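Local coordinates for pseudopodium-enriched atypical kinase 1 (Homo sapiens, PDB 6BHC), which is a dimerising pseudokinase with a protein kinase fold, and probably signals as a scaffold rather than by transferring phosphate, at residues H114-Q119 against R237-F243. The protein carries 1 engineered substitution. Residues are numbered along the deposited sequence; the frame is centred on the assembly and turned at random.
Sequences HFNIQQ and RLIVSNF
R237 lies flat on the F115 ring: its all-t side chain brings the guanidinium parallel to the ring (planes at 8°, centres 4.0 Å apart), an off-centre cation-pi stack, CD also over it. R237 NE and NH2 also donate to F115 O at 2.9 and 3.1 Å. A type I turn, H114–I117, with N116 N bonded to H114 ND1 (3.0 Å), leads into one parallel beta bridge, I117 beside V240 (CA–CA 4.8 Å): V240 N to N116 O, 2.8 Å; Q118 N to V240 O, 3.1 Å. N116 (chi1 m) donates ND2 to L238 O, 2.9 Å. I117 CG2 reaches F243 CZ at 4.0 Å, and water 1 links Q118 OE1 to N242 N; the Q118 amide also bonds K89 and Y73. H114–N116 matches the HxN motif of a kinase αC–β4 loop, packed on β8 and, through N116 and I117, helix 173–194; N242–S244 occupies the DFG position. Backbone carbonyls accept all five direct hydrogen bonds between the segments, so polar pairing fixes the register while cation-pi and apolar packing seal it.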
loop_
_atom_site.group_PDB
_atom_site.type_symbol
_atom_site.label_atom_id
_atom_site.label_comp_id
_atom_site.label_asym_id
_atom_site.label_seq_id
_atom_site.Cartn_x
_atom_site.Cartn_y
_atom_site.Cartn_z
ATOM N N HIS A 114 -18.743 -5.912 17.623
ATOM C CA HIS A 114 -17.717 -6.805 17.110
ATOM C C HIS A 114 -18.099 -7.225 15.700
ATOM O O HIS A 114 -19.280 -7.374 15.379
ATOM C CB HIS A 114 -17.538 -8.036 18.003
ATOM C CG HIS A 114 -16.327 -8.849 17.670
ATOM N ND1 HIS A 114 -16.326 -9.819 16.691
ATOM C CD2 HIS A 114 -15.075 -8.835 18.185
ATOM C CE1 HIS A 114 -15.127 -10.367 16.619
ATOM N NE2 HIS A 114 -14.349 -9.789 17.517
ATOM N N PHE A 115 -17.075 -7.426 14.868
ATOM C CA PHE A 115 -17.285 -7.727 13.455
ATOM C C PHE A 115 -18.098 -9.002 13.251
ATOM O O PHE A 115 -18.847 -9.110 12.273
ATOM C CB PHE A 115 -15.925 -7.834 12.762
ATOM C CG PHE A 115 -15.996 -7.971 11.269
ATOM C CD1 PHE A 115 -16.327 -6.885 10.474
ATOM C CD2 PHE A 115 -15.693 -9.177 10.657
ATOM C CE1 PHE A 115 -16.376 -7.006 9.098
ATOM C CE2 PHE A 115 -15.742 -9.304 9.282
ATOM C CZ PHE A 115 -16.080 -8.216 8.502
ATOM N N ASN A 116 -17.979 -9.967 14.164
ATOM C CA ASN A 116 -18.593 -11.279 14.002
ATOM C C ASN A 116 -19.734 -11.523 14.985
ATOM O O ASN A 116 -20.145 -12.673 15.179
ATOM C CB ASN A 116 -17.533 -12.371 14.136
ATOM C CG ASN A 116 -16.410 -12.211 13.134
ATOM O OD1 ASN A 116 -15.272 -11.926 13.502
ATOM N ND2 ASN A 116 -16.726 -12.392 11.858
ATOM N N ILE A 117 -20.256 -10.472 15.610
ATOM C CA ILE A 117 -21.380 -10.583 16.529
ATOM C C ILE A 117 -22.481 -9.648 16.050
ATOM O O ILE A 117 -22.210 -8.509 15.653
ATOM C CB ILE A 117 -20.964 -10.267 17.982
ATOM C CG1 ILE A 117 -19.896 -11.260 18.446
ATOM C CG2 ILE A 117 -22.171 -10.307 18.917
ATOM C CD1 ILE A 117 -19.504 -11.117 19.894
ATOM N N GLN A 118 -23.719 -10.134 16.078
ATOM C CA GLN A 118 -24.828 -9.405 15.478
ATOM C C GLN A 118 -25.083 -8.090 16.203
ATOM O O GLN A 118 -25.125 -8.044 17.437
ATOM C CB GLN A 118 -26.094 -10.260 15.485
ATOM C CG GLN A 118 -27.270 -9.606 14.786
ATOM C CD GLN A 118 -28.429 -10.556 14.581
ATOM O OE1 GLN A 118 -28.820 -11.285 15.492
ATOM N NE2 GLN A 118 -28.982 -10.559 13.374
ATOM N N GLN A 119 -25.249 -7.023 15.430
ATOM C CA GLN A 119 -25.628 -5.712 15.929
ATOM C C GLN A 119 -27.066 -5.410 15.529
ATOM O O GLN A 119 -27.588 -5.950 14.550
ATOM C CB GLN A 119 -24.703 -4.620 15.382
ATOM C CG GLN A 119 -23.222 -4.926 15.489
ATOM C CD GLN A 119 -22.370 -3.922 14.733
ATOM O OE1 GLN A 119 -22.513 -2.710 14.908
ATOM N NE2 GLN A 119 -21.487 -4.421 13.877
ATOM N N ARG A 237 -18.702 -12.883 5.453
ATOM C CA ARG A 237 -18.598 -12.364 6.810
ATOM C C ARG A 237 -19.552 -13.138 7.714
ATOM O O ARG A 237 -20.772 -13.084 7.526
ATOM C CB ARG A 237 -18.913 -10.869 6.850
ATOM C CG ARG A 237 -19.048 -10.304 8.256
ATOM C CD ARG A 237 -19.392 -8.824 8.225
ATOM N NE ARG A 237 -19.614 -8.286 9.563
ATOM C CZ ARG A 237 -19.925 -7.019 9.811
ATOM N NH1 ARG A 237 -20.047 -6.158 8.809
ATOM N NH2 ARG A 237 -20.112 -6.611 11.059
ATOM N N LEU A 238 -18.996 -13.853 8.688
ATOM C CA LEU A 238 -19.790 -14.647 9.613
ATOM C C LEU A 238 -20.240 -13.789 10.786
ATOM O O LEU A 238 -19.478 -12.963 11.296
ATOM C CB LEU A 238 -18.993 -15.856 10.113
ATOM C CG LEU A 238 -19.689 -16.831 11.072
ATOM C CD1 LEU A 238 -19.293 -18.270 10.769
ATOM C CD2 LEU A 238 -19.369 -16.496 12.523
ATOM N N ILE A 239 -21.483 -13.993 11.215
ATOM C CA ILE A 239 -22.082 -13.217 12.291
ATOM C C ILE A 239 -22.782 -14.177 13.243
ATOM O O ILE A 239 -23.686 -14.917 12.832
ATOM C CB ILE A 239 -23.061 -12.158 11.755
ATOM C CG1 ILE A 239 -22.286 -11.005 11.108
ATOM C CG2 ILE A 239 -23.959 -11.650 12.861
ATOM C CD1 ILE A 239 -23.153 -9.854 10.648
ATOM N N VAL A 240 -22.360 -14.173 14.505
ATOM C CA VAL A 240 -22.974 -15.015 15.527
ATOM C C VAL A 240 -24.246 -14.341 16.020
ATOM O O VAL A 240 -24.243 -13.153 16.359
ATOM C CB VAL A 240 -21.998 -15.267 16.688
ATOM C CG1 VAL A 240 -22.601 -16.245 17.686
ATOM C CG2 VAL A 240 -20.664 -15.780 16.167
ATOM N N SER A 241 -25.340 -15.099 16.065
ATOM C CA SER A 241 -26.627 -14.557 16.466
ATOM C C SER A 241 -27.317 -15.541 17.400
ATOM O O SER A 241 -26.769 -16.593 17.749
ATOM C CB SER A 241 -27.506 -14.257 15.247
ATOM O OG SER A 241 -27.913 -15.456 14.615
ATOM N N ASN A 242 -28.536 -15.179 17.799
ATOM C CA ASN A 242 -29.382 -15.989 18.666
ATOM C C ASN A 242 -28.732 -16.228 20.022
ATOM O O ASN A 242 -28.145 -17.288 20.264
ATOM C CB ASN A 242 -29.727 -17.322 18.002
ATOM C CG ASN A 242 -30.807 -18.073 18.747
ATOM O OD1 ASN A 242 -31.407 -17.546 19.684
ATOM N ND2 ASN A 242 -31.074 -19.305 18.327
ATOM N N PHE A 243 -28.848 -15.248 20.916
ATOM C CA PHE A 243 -28.345 -15.353 22.279
ATOM C C PHE A 243 -29.452 -15.685 23.275
ATOM O O PHE A 243 -29.417 -15.223 24.421
ATOM C CB PHE A 243 -27.636 -14.059 22.678
ATOM C CG PHE A 243 -26.314 -13.859 21.992
ATOM C CD1 PHE A 243 -26.256 -13.441 20.672
ATOM C CD2 PHE A 243 -25.128 -14.089 22.669
ATOM C CE1 PHE A 243 -25.040 -13.260 20.041
ATOM C CE2 PHE A 243 -23.909 -13.909 22.045
ATOM C CZ PHE A 243 -23.864 -13.494 20.729
HETATM O O HOH W 1 -28.728 -12.160 17.909
HETATM O O HOH W 2 -20.663 -3.496 10.739
#